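Local structure of alpha-glucosidase (Bacteroides thetaiotaomicron, 5XFM) at residues Y82-I87 against E442-Y448; G399-F405 against L428-G434; Y448-E452 against Q523-Q527; S451-S457 against S486-G491. The protein hydrolyses beta-L-arabinopyranosides and alpha-galactosides as a bifunctional, calcium-binding enzyme of glycoside hydrolase family 97. The protein carries 1 engineered substitution. All coordinates share one frame. Residue numbers count along the deposited sequence, not the author numbering.

Contact 1: residues Y82-I87 against E442-Y448; sequences YQQTRI and ERMYPNY
Tyr82 and Gln83 end a strand; the chain turns irregularly, with Arg86 at positive phi (69/19). Opposite, 442-444 closes a helix, and Tyr445 opens a type I turn to Tyr448 (Tyr448 N to Tyr445 O, 3.0 Å). The CA atoms of Gln84 and Arg443 lie 6.6 Å apart, those of Arg86 and Glu442 6.5 Å. Arg86 (m, t, m) reaches into the turn: NH1 donates to Tyr445 O (2.9 Å) and Tyr448 O (3.0 Å), NE to Thr85 OG1 (2.9 Å). A guanidinium suits this place, serving several carbonyls at once. Here the N-terminal beta domain is locked onto the TIM barrel. Arg86 NH2 meets water 1 (3.0 Å), which donates to Arg443 O (3.0 Å). Glu442 CB lies over one face of the Arg86 guanidinium; its carboxylate turns to Trp279 and Ser486. Arg443 (chi1 t) reaches toward 82-84: NH1 donates to Gln84 OE1 (2.9 Å) and weakly to Gln83 O (3.1 Å), with NE over the face of Tyr82 (chi1 p), whose OH bonds to Asp280.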
# COMPACT_ATOMS: atom_id res chain seq x y z
N TYR A 82 -0.88 6.41 -19.83
CA TYR A 82 -0.67 7.42 -18.80
C TYR A 82 0.68 7.27 -18.11
O TYR A 82 1.26 6.18 -18.05
CB TYR A 82 -1.82 7.39 -17.78
CG TYR A 82 -1.90 6.19 -16.85
CD1 TYR A 82 -1.15 6.13 -15.68
CD2 TYR A 82 -2.77 5.14 -17.12
CE1 TYR A 82 -1.24 5.04 -14.81
CE2 TYR A 82 -2.87 4.05 -16.26
CZ TYR A 82 -2.10 4.01 -15.11
OH TYR A 82 -2.20 2.93 -14.26
N GLN A 83 1.20 8.39 -17.62
CA GLN A 83 2.45 8.39 -16.87
C GLN A 83 2.15 8.57 -15.39
O GLN A 83 1.27 9.34 -15.02
CB GLN A 83 3.41 9.48 -17.36
CG GLN A 83 3.83 9.39 -18.83
CD GLN A 83 2.70 9.67 -19.81
OE1 GLN A 83 2.03 10.70 -19.71
NE2 GLN A 83 2.50 8.76 -20.76
N GLN A 84 2.86 7.82 -14.55
CA GLN A 84 2.65 7.92 -13.11
C GLN A 84 3.95 7.70 -12.35
O GLN A 84 4.59 6.65 -12.50
CB GLN A 84 1.60 6.90 -12.65
CG GLN A 84 1.21 7.02 -11.20
CD GLN A 84 0.61 8.37 -10.85
OE1 GLN A 84 -0.28 8.87 -11.55
NE2 GLN A 84 1.08 8.98 -9.77
N THR A 85 4.34 8.68 -11.55
CA THR A 85 5.50 8.53 -10.68
C THR A 85 5.06 7.92 -9.35
O THR A 85 3.87 7.84 -9.07
CB THR A 85 6.18 9.87 -10.40
OG1 THR A 85 5.28 10.73 -9.69
CG2 THR A 85 6.61 10.53 -11.69
N ARG A 86 6.04 7.50 -8.55
CA ARG A 86 5.82 7.01 -7.18
C ARG A 86 5.10 5.66 -7.09
O ARG A 86 4.52 5.34 -6.05
CB ARG A 86 5.04 8.05 -6.37
CG ARG A 86 5.75 9.39 -6.20
CD ARG A 86 4.74 10.49 -5.88
NE ARG A 86 4.01 10.90 -7.08
CZ ARG A 86 2.74 11.32 -7.08
NH1 ARG A 86 2.05 11.38 -5.95
NH2 ARG A 86 2.16 11.67 -8.22
N ILE A 87 5.08 4.89 -8.18
CA ILE A 87 4.53 3.54 -8.14
C ILE A 87 5.52 2.57 -8.78
O ILE A 87 6.64 2.96 -9.13
CB ILE A 87 3.16 3.44 -8.85
CG1 ILE A 87 3.29 3.70 -10.35
CG2 ILE A 87 2.14 4.39 -8.24
CD1 ILE A 87 2.08 3.25 -11.15
N GLU A 442 -1.43 7.91 -5.03
CA GLU A 442 -0.30 8.50 -5.77
C GLU A 442 -0.79 9.26 -7.01
O GLU A 442 -0.31 10.36 -7.31
CB GLU A 442 0.70 7.42 -6.22
CG GLU A 442 1.50 6.74 -5.10
CD GLU A 442 0.84 5.46 -4.59
OE1 GLU A 442 -0.38 5.29 -4.81
OE2 GLU A 442 1.55 4.63 -3.97
N ARG A 443 -1.75 8.68 -7.72
CA ARG A 443 -2.30 9.32 -8.90
C ARG A 443 -3.28 10.41 -8.50
O ARG A 443 -3.28 11.50 -9.07
CB ARG A 443 -2.98 8.31 -9.82
CG ARG A 443 -3.42 8.91 -11.14
CD ARG A 443 -3.39 7.87 -12.24
NE ARG A 443 -3.81 8.44 -13.52
CZ ARG A 443 -2.99 9.09 -14.35
NH1 ARG A 443 -1.71 9.25 -14.02
NH2 ARG A 443 -3.45 9.57 -15.50
N MET A 444 -4.13 10.12 -7.52
CA MET A 444 -5.12 11.10 -7.09
C MET A 444 -4.49 12.38 -6.52
O MET A 444 -5.01 13.47 -6.74
CB MET A 444 -6.07 10.47 -6.07
CG MET A 444 -6.93 9.38 -6.68
SD MET A 444 -7.59 8.19 -5.51
CE MET A 444 -8.81 9.18 -4.66
N TYR A 445 -3.36 12.24 -5.81
CA TYR A 445 -2.69 13.38 -5.15
C TYR A 445 -1.21 13.52 -5.51
O TYR A 445 -0.38 12.74 -5.05
CB TYR A 445 -2.82 13.24 -3.63
CG TYR A 445 -4.24 13.00 -3.15
CD1 TYR A 445 -5.13 14.06 -3.01
CD2 TYR A 445 -4.68 11.72 -2.85
CE1 TYR A 445 -6.43 13.84 -2.58
CE2 TYR A 445 -5.96 11.49 -2.42
CZ TYR A 445 -6.83 12.55 -2.28
OH TYR A 445 -8.12 12.31 -1.85
N PRO A 446 -0.87 14.57 -6.29
CA PRO A 446 0.49 14.82 -6.80
C PRO A 446 1.57 14.89 -5.72
O PRO A 446 2.72 14.58 -6.01
CB PRO A 446 0.35 16.18 -7.50
CG PRO A 446 -1.09 16.30 -7.84
CD PRO A 446 -1.84 15.58 -6.75
N ASN A 447 1.21 15.30 -4.51
CA ASN A 447 2.20 15.47 -3.44
C ASN A 447 2.18 14.34 -2.40
O ASN A 447 2.87 14.40 -1.39
CB ASN A 447 2.01 16.82 -2.75
CG ASN A 447 0.60 17.03 -2.23
OD1 ASN A 447 -0.38 16.66 -2.87
ND2 ASN A 447 0.50 17.64 -1.06
N TYR A 448 1.40 13.30 -2.67
CA TYR A 448 1.37 12.14 -1.80
C TYR A 448 2.64 11.31 -1.99
O TYR A 448 2.97 10.93 -3.11
CB TYR A 448 0.12 11.29 -2.08
CG TYR A 448 0.18 9.94 -1.42
CD1 TYR A 448 0.01 9.81 -0.04
CD2 TYR A 448 0.43 8.80 -2.16
CE1 TYR A 448 0.08 8.57 0.57
CE2 TYR A 448 0.50 7.56 -1.56
CZ TYR A 448 0.32 7.45 -0.20
OH TYR A 448 0.39 6.21 0.39
O HOH W 1 -0.44 12.47 -9.56

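Contact 2: residues G399-F405 against L428-G434; sequences GIKVDFF and LMVIFHG
Strands 399-403 and 429-432 run parallel, their axes 4.7 Å apart at closest and 25° between directions, pairing Gly399 with Met429 through Val402 with Phe432. Met429 O accepts Ile400 N (2.9 Å). Val430 (t) sits beside Ile400 (p), CG2 to CG1 3.8 Å, on the face covered by helices 382-395 and 410-425; branched aliphatics fill that interface well. Ile431 alternates to the other face: its N donates to Ile400 O and its O accepts Val402 N, both 2.8 Å. These are neighbouring TIM barrel strands, joined through helix 410-425 as a beta-alpha-beta crossover. Phe432 (m) returns to the helix side, CD1 4.1 Å from Val402 CB and 3.5 Å from Phe405 CE1. His433 N donates to Val402 O (2.8 Å), and the all-t Lys401 lays CE over the imidazole face, 3.3 Å from its centroid, a CH-pi contact. Gly434 (55/48) accepts Phe405 N at its O (3.0 Å); a CB would clash with Asp403 OD1. Water 2, a calcium ligand, joins Asp403 OD2 (3.1 Å) to His433 ND1 (3.0 Å). The pair thus changes from regular backbone pairing, with mostly apolar side chains, to polar groups beside the metal.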
# COMPACT_ATOMS: atom_id res chain seq x y z
N GLY A 399 8.81 18.43 3.52
CA GLY A 399 7.86 17.36 3.73
C GLY A 399 7.33 17.24 5.14
O GLY A 399 7.94 17.75 6.09
N ILE A 400 6.18 16.59 5.29
CA ILE A 400 5.65 16.30 6.61
C ILE A 400 5.23 14.85 6.75
O ILE A 400 4.76 14.21 5.80
CB ILE A 400 4.45 17.20 6.97
CG1 ILE A 400 3.35 17.10 5.91
CG2 ILE A 400 4.90 18.62 7.14
CD1 ILE A 400 2.06 17.78 6.33
N LYS A 401 5.41 14.32 7.96
CA LYS A 401 4.95 12.99 8.31
C LYS A 401 3.81 13.11 9.31
O LYS A 401 4.02 13.55 10.45
CB LYS A 401 6.10 12.15 8.88
CG LYS A 401 5.69 10.79 9.41
CD LYS A 401 6.86 10.06 10.02
CE LYS A 401 6.43 8.76 10.66
NZ LYS A 401 7.56 8.03 11.29
N VAL A 402 2.60 12.74 8.89
CA VAL A 402 1.39 12.93 9.70
C VAL A 402 0.83 11.61 10.24
O VAL A 402 0.55 10.69 9.47
CB VAL A 402 0.29 13.64 8.90
CG1 VAL A 402 -0.87 13.99 9.81
CG2 VAL A 402 0.84 14.91 8.23
N ASP A 403 0.63 11.55 11.55
CA ASP A 403 0.41 10.28 12.24
C ASP A 403 -0.93 10.19 12.98
O ASP A 403 -1.60 11.20 13.17
CB ASP A 403 1.56 10.02 13.22
CG ASP A 403 1.91 8.55 13.33
OD1 ASP A 403 1.01 7.71 13.15
OD2 ASP A 403 3.10 8.25 13.58
N PHE A 404 -1.30 8.97 13.36
CA PHE A 404 -2.40 8.70 14.30
C PHE A 404 -3.79 9.20 13.87
O PHE A 404 -4.45 9.91 14.62
CB PHE A 404 -2.09 9.30 15.68
CG PHE A 404 -0.85 8.74 16.32
CD1 PHE A 404 -0.67 7.38 16.45
CD2 PHE A 404 0.13 9.59 16.81
CE1 PHE A 404 0.47 6.86 17.04
CE2 PHE A 404 1.27 9.08 17.40
CZ PHE A 404 1.44 7.72 17.52
N PHE A 405 -4.25 8.78 12.70
CA PHE A 405 -5.58 9.18 12.24
C PHE A 405 -6.71 8.40 12.92
O PHE A 405 -6.47 7.40 13.60
CB PHE A 405 -5.69 9.04 10.73
CG PHE A 405 -4.95 10.10 9.96
CD1 PHE A 405 -3.59 9.96 9.70
CD2 PHE A 405 -5.60 11.24 9.51
CE1 PHE A 405 -2.89 10.93 8.98
CE2 PHE A 405 -4.91 12.21 8.80
CZ PHE A 405 -3.55 12.06 8.53
N LEU A 428 4.45 21.15 -0.01
CA LEU A 428 4.89 20.10 0.92
C LEU A 428 4.49 18.70 0.47
O LEU A 428 3.35 18.47 0.08
CB LEU A 428 4.33 20.36 2.31
CG LEU A 428 4.86 21.61 3.02
CD1 LEU A 428 3.92 22.00 4.14
CD2 LEU A 428 6.26 21.34 3.54
N MET A 429 5.45 17.79 0.51
CA MET A 429 5.14 16.37 0.36
C MET A 429 4.56 15.84 1.66
O MET A 429 4.83 16.36 2.74
CB MET A 429 6.39 15.58 -0.04
CG MET A 429 6.95 15.96 -1.38
SD MET A 429 8.47 15.09 -1.79
CE MET A 429 9.66 16.11 -0.91
N VAL A 430 3.76 14.78 1.55
CA VAL A 430 3.09 14.21 2.72
C VAL A 430 3.25 12.69 2.85
O VAL A 430 2.92 11.95 1.94
CB VAL A 430 1.59 14.53 2.71
CG1 VAL A 430 0.88 13.79 3.83
CG2 VAL A 430 1.38 16.02 2.85
N ILE A 431 3.78 12.26 3.99
CA ILE A 431 3.76 10.85 4.39
C ILE A 431 2.67 10.65 5.44
O ILE A 431 2.55 11.46 6.35
CB ILE A 431 5.11 10.38 4.98
CG1 ILE A 431 6.23 10.48 3.96
CG2 ILE A 431 5.00 8.96 5.50
CD1 ILE A 431 7.59 10.18 4.54
N PHE A 432 1.88 9.58 5.31
CA PHE A 432 0.93 9.24 6.37
C PHE A 432 1.41 8.06 7.20
O PHE A 432 1.96 7.09 6.67
CB PHE A 432 -0.45 8.93 5.81
CG PHE A 432 -1.14 10.11 5.22
CD1 PHE A 432 -1.22 11.30 5.93
CD2 PHE A 432 -1.72 10.04 3.97
CE1 PHE A 432 -1.86 12.39 5.39
CE2 PHE A 432 -2.36 11.13 3.43
CZ PHE A 432 -2.43 12.31 4.13
N HIS A 433 1.18 8.14 8.50
CA HIS A 433 1.43 7.04 9.42
C HIS A 433 0.23 6.85 10.34
O HIS A 433 -0.62 7.75 10.45
CB HIS A 433 2.70 7.28 10.24
CG HIS A 433 3.93 6.71 9.63
ND1 HIS A 433 4.71 5.76 10.27
CD2 HIS A 433 4.54 6.95 8.44
CE1 HIS A 433 5.73 5.44 9.49
NE2 HIS A 433 5.65 6.15 8.38
N GLY A 434 0.15 5.70 10.99
CA GLY A 434 -0.95 5.39 11.90
C GLY A 434 -2.24 5.55 11.15
O GLY A 434 -3.19 6.17 11.65
O HOH W 2 4.21 5.35 13.19

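Contact 3: residues Y448-E452 against Q523-Q527; sequences YVGSE and QNPVQ. With CA (calcium ion), chain E.
This is a small, closely packed, buried contact where the TIM barrel closes between strand 448-451 and the short, weakly bonded strand about 526-527. No clear hydrogen bond crosses it. The backbones approach without regular pairing, Val449 CA 5.8 Å from Pro525 CA and Gly450 CA 6.1 Å from Asn524 CA. Val449 (m, phi/psi -128/32) sets its CB 4.0 Å from CG2 of Val526 (t), two compact branched side chains that fill the gap, while Pro525 CD rests 3.7 Å from Val449 O. Gly450 lies at 124/163, where a CB would jam against the preceding carbonyl and run into the Asn524 side chain, so only glycine fits comfortably. Tyr448 (t) turns back along its own strand, its OH 2.6 Å from Ser451 OG in a hydrogen bond. Beyond, Glu452 points away from 523-527 with chi1 and chi2 both t, and chelates calcium through OE1 (2.7 Å) and OE2 (2.4 Å). Waters 2, 3, 4 and 5, with Glu174 and Glu458, complete the site. The chemistry is divided accordingly: van der Waals packing of Val449, Pro525 and Val526 around Gly450, with the charged Glu452 turned to the metal.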
# COMPACT_ATOMS: atom_id res chain seq x y z
N TYR A 448 1.40 13.30 -2.67
CA TYR A 448 1.37 12.14 -1.80
C TYR A 448 2.64 11.31 -1.99
O TYR A 448 2.97 10.93 -3.11
CB TYR A 448 0.12 11.29 -2.08
CG TYR A 448 0.18 9.94 -1.42
CD1 TYR A 448 0.01 9.81 -0.04
CD2 TYR A 448 0.43 8.80 -2.16
CE1 TYR A 448 0.08 8.57 0.57
CE2 TYR A 448 0.50 7.56 -1.56
CZ TYR A 448 0.32 7.45 -0.20
OH TYR A 448 0.39 6.21 0.39
N VAL A 449 3.37 11.05 -0.91
CA VAL A 449 4.61 10.28 -1.04
C VAL A 449 4.70 9.07 -0.10
O VAL A 449 5.79 8.70 0.34
CB VAL A 449 5.84 11.18 -0.83
CG1 VAL A 449 5.92 12.23 -1.95
CG2 VAL A 449 5.81 11.84 0.54
N GLY A 450 3.57 8.45 0.20
CA GLY A 450 3.59 7.18 0.90
C GLY A 450 2.80 7.10 2.19
O GLY A 450 2.45 8.12 2.79
N SER A 451 2.54 5.86 2.62
CA SER A 451 1.72 5.58 3.79
C SER A 451 2.32 4.43 4.61
O SER A 451 3.06 3.60 4.09
CB SER A 451 0.30 5.20 3.37
OG SER A 451 -0.41 6.30 2.85
N GLU A 452 1.97 4.38 5.89
CA GLU A 452 2.42 3.26 6.72
C GLU A 452 1.46 2.09 6.45
O GLU A 452 1.73 1.26 5.57
CB GLU A 452 2.45 3.65 8.20
CG GLU A 452 3.14 2.64 9.13
CD GLU A 452 3.08 3.07 10.59
OE1 GLU A 452 2.10 3.76 10.96
OE2 GLU A 452 4.00 2.72 11.37
N GLN A 523 8.72 -0.94 -1.93
CA GLN A 523 8.71 0.33 -2.67
C GLN A 523 8.02 1.49 -1.93
O GLN A 523 6.92 1.34 -1.38
CB GLN A 523 8.04 0.11 -4.04
CG GLN A 523 7.81 1.37 -4.87
CD GLN A 523 6.46 2.00 -4.58
OE1 GLN A 523 5.46 1.30 -4.39
NE2 GLN A 523 6.43 3.33 -4.53
N ASN A 524 8.69 2.63 -1.90
CA ASN A 524 8.13 3.90 -1.44
C ASN A 524 9.00 5.05 -1.96
O ASN A 524 10.23 4.97 -1.87
CB ASN A 524 8.01 3.94 0.09
CG ASN A 524 7.06 5.02 0.58
OD1 ASN A 524 7.46 6.16 0.81
ND2 ASN A 524 5.79 4.67 0.74
N PRO A 525 8.38 6.12 -2.47
CA PRO A 525 9.08 7.21 -3.17
C PRO A 525 10.11 7.94 -2.29
O PRO A 525 11.22 8.25 -2.73
CB PRO A 525 7.95 8.18 -3.54
CG PRO A 525 6.70 7.40 -3.40
CD PRO A 525 6.94 6.40 -2.35
N VAL A 526 9.74 8.19 -1.04
CA VAL A 526 10.65 8.78 -0.07
C VAL A 526 10.98 7.74 0.99
O VAL A 526 10.14 7.43 1.84
CB VAL A 526 10.03 10.04 0.59
CG1 VAL A 526 10.92 10.55 1.73
CG2 VAL A 526 9.81 11.13 -0.44
N GLN A 527 12.18 7.18 0.93
CA GLN A 527 12.57 6.13 1.87
C GLN A 527 13.34 6.68 3.05
O GLN A 527 14.44 7.20 2.89
CB GLN A 527 13.41 5.05 1.17
CG GLN A 527 12.70 4.24 0.09
CD GLN A 527 11.80 3.14 0.63
OE1 GLN A 527 11.21 3.26 1.70
NE2 GLN A 527 11.70 2.05 -0.12
CA CA E . 2.92 3.33 13.46
O HOH W 3 1.23 4.84 14.12
O HOH W 4 2.08 2.50 15.66
O HOH W 5 3.91 3.80 16.08
O HOH W 2 4.21 5.35 13.19

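Contact 4: residues S451-S457 against S486-G491; sequences SEAVLAS and SMEFGG. With CA (calcium ion), chain E.
Two backbone hydrogen bonds tie the ends of 451-457 to the neighbouring residues Glu488 and Phe489: Glu488 N donates to Ser451 O (2.7 Å), and Ser457 N to Phe489 O (3.1 Å). The nearest CA pairs are Ala456 with Phe489 at 4.8 Å, Glu452 with Glu488 at 5.0 Å and Ser457 with Gly490 at 5.6 Å. Glu488 centres an inverse gamma turn (-85/86), and Ala453 (47/43) bends the facing loop. One side-chain hydrogen bond joins them: Ser457, with chi1 p, donates OG to Gly490 O at 2.6 Å. Gly490 (72/35) takes a positive phi that glycine adopts easily, and a CB would press within 3.0 Å of Ser457 OG. Among apolar contacts, Val454 (p) puts CG1 3.8 Å from Met487 CG and 4.3 Å from Phe489 CD1; the Phe489 ring (t) lies flat against the backbone at Ala456 C and Ser457 N. In metal binding, Glu452 holds calcium through OE1 (2.7 Å) and OE2 (2.4 Å), and Glu458, directly after Ser457, is another ligand. The loop is held by main-chain groups, a serine hydroxyl and an aromatic ring, and the carboxylate of Glu452 goes to the ion and to Gly434 N.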
# COMPACT_ATOMS: atom_id res chain seq x y z
N SER A 451 2.54 5.86 2.62
CA SER A 451 1.72 5.58 3.79
C SER A 451 2.32 4.43 4.61
O SER A 451 3.06 3.60 4.09
CB SER A 451 0.30 5.20 3.37
OG SER A 451 -0.41 6.30 2.85
N GLU A 452 1.97 4.38 5.89
CA GLU A 452 2.42 3.26 6.72
C GLU A 452 1.46 2.09 6.45
O GLU A 452 1.73 1.26 5.57
CB GLU A 452 2.45 3.65 8.20
CG GLU A 452 3.14 2.64 9.13
CD GLU A 452 3.08 3.07 10.59
OE1 GLU A 452 2.10 3.76 10.96
OE2 GLU A 452 4.00 2.72 11.37
N ALA A 453 0.33 2.05 7.15
CA ALA A 453 -0.70 1.03 6.96
C ALA A 453 -0.11 -0.38 6.90
O ALA A 453 -0.53 -1.20 6.08
CB ALA A 453 -1.51 1.31 5.71
N VAL A 454 0.83 -0.66 7.79
CA VAL A 454 1.50 -1.95 7.85
C VAL A 454 2.26 -2.01 9.17
O VAL A 454 2.54 -0.98 9.78
CB VAL A 454 2.49 -2.14 6.66
CG1 VAL A 454 3.68 -1.21 6.79
CG2 VAL A 454 2.97 -3.58 6.56
N LEU A 455 2.57 -3.23 9.60
CA LEU A 455 3.48 -3.42 10.72
C LEU A 455 4.88 -3.06 10.24
O LEU A 455 5.58 -3.87 9.63
CB LEU A 455 3.39 -4.86 11.22
CG LEU A 455 2.14 -5.08 12.08
CD1 LEU A 455 1.82 -6.53 12.26
CD2 LEU A 455 2.34 -4.40 13.43
N ALA A 456 5.28 -1.82 10.51
CA ALA A 456 6.56 -1.31 10.02
C ALA A 456 7.73 -1.80 10.87
O ALA A 456 7.56 -2.51 11.86
CB ALA A 456 6.54 0.21 9.97
N SER A 457 8.93 -1.41 10.45
CA SER A 457 10.17 -1.83 11.09
C SER A 457 10.25 -1.45 12.57
O SER A 457 11.00 -2.06 13.33
CB SER A 457 11.36 -1.24 10.33
OG SER A 457 11.41 0.17 10.47
N SER A 486 2.20 2.59 -2.24
CA SER A 486 3.43 2.91 -1.53
C SER A 486 3.37 2.50 -0.07
O SER A 486 2.38 2.75 0.62
CB SER A 486 3.73 4.41 -1.61
OG SER A 486 4.04 4.81 -2.93
N MET A 487 4.45 1.87 0.38
CA MET A 487 4.55 1.39 1.75
C MET A 487 5.79 1.95 2.44
O MET A 487 6.92 1.57 2.11
CB MET A 487 4.58 -0.14 1.77
CG MET A 487 4.57 -0.77 3.14
SD MET A 487 4.57 -2.56 2.99
CE MET A 487 6.19 -2.85 2.27
N GLU A 488 5.59 2.88 3.36
CA GLU A 488 6.71 3.52 4.07
C GLU A 488 7.11 2.64 5.24
O GLU A 488 6.64 2.82 6.36
CB GLU A 488 6.33 4.92 4.55
CG GLU A 488 7.19 6.01 3.96
CD GLU A 488 8.53 6.18 4.68
OE1 GLU A 488 8.60 5.90 5.90
OE2 GLU A 488 9.52 6.58 4.03
N PHE A 489 7.99 1.68 4.97
CA PHE A 489 8.26 0.60 5.92
C PHE A 489 9.37 0.95 6.91
O PHE A 489 9.38 0.46 8.04
CB PHE A 489 8.61 -0.68 5.15
CG PHE A 489 8.81 -1.88 6.04
CD1 PHE A 489 7.72 -2.61 6.48
CD2 PHE A 489 10.08 -2.27 6.42
CE1 PHE A 489 7.89 -3.72 7.30
CE2 PHE A 489 10.26 -3.37 7.24
CZ PHE A 489 9.16 -4.10 7.68
N GLY A 490 10.31 1.80 6.50
CA GLY A 490 11.44 2.14 7.34
C GLY A 490 12.44 0.99 7.48
O GLY A 490 13.06 0.80 8.53
N GLY A 491 12.59 0.24 6.40
CA GLY A 491 13.43 -0.95 6.39
C GLY A 491 14.93 -0.71 6.26
O GLY A 491 15.42 0.41 6.38
CA CA E . 2.92 3.33 13.46
O HOH W 3 1.23 4.84 14.12
O HOH W 4 2.08 2.50 15.66
O HOH W 5 3.91 3.80 16.08
O HOH W 2 4.21 5.35 13.19

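All four contacts are largely buried, but contact 1 alone joins two domains, and some of its residues are exposed; the others lie within the barrel domain. Contact 2 is regular parallel pairing, whereas contact 3 lacks clear cross-segment hydrogen bonds and contact 4 ties irregular loops. Shared elements link them: Tyr448 belongs to contacts 1 and 3, Ser451 and Glu452 to contacts 3 and 4, and strand 448-451 neighbours strand 429-432 of contact 2. Arginine and glutamine dominate the domain boundary, aliphatic side chains the strands. Toward the calcium, contacts 2 and 4 meet where Gly434 N bonds to Glu452 OE1, while Glu442 and Ser486 bridge contacts 1 and 4.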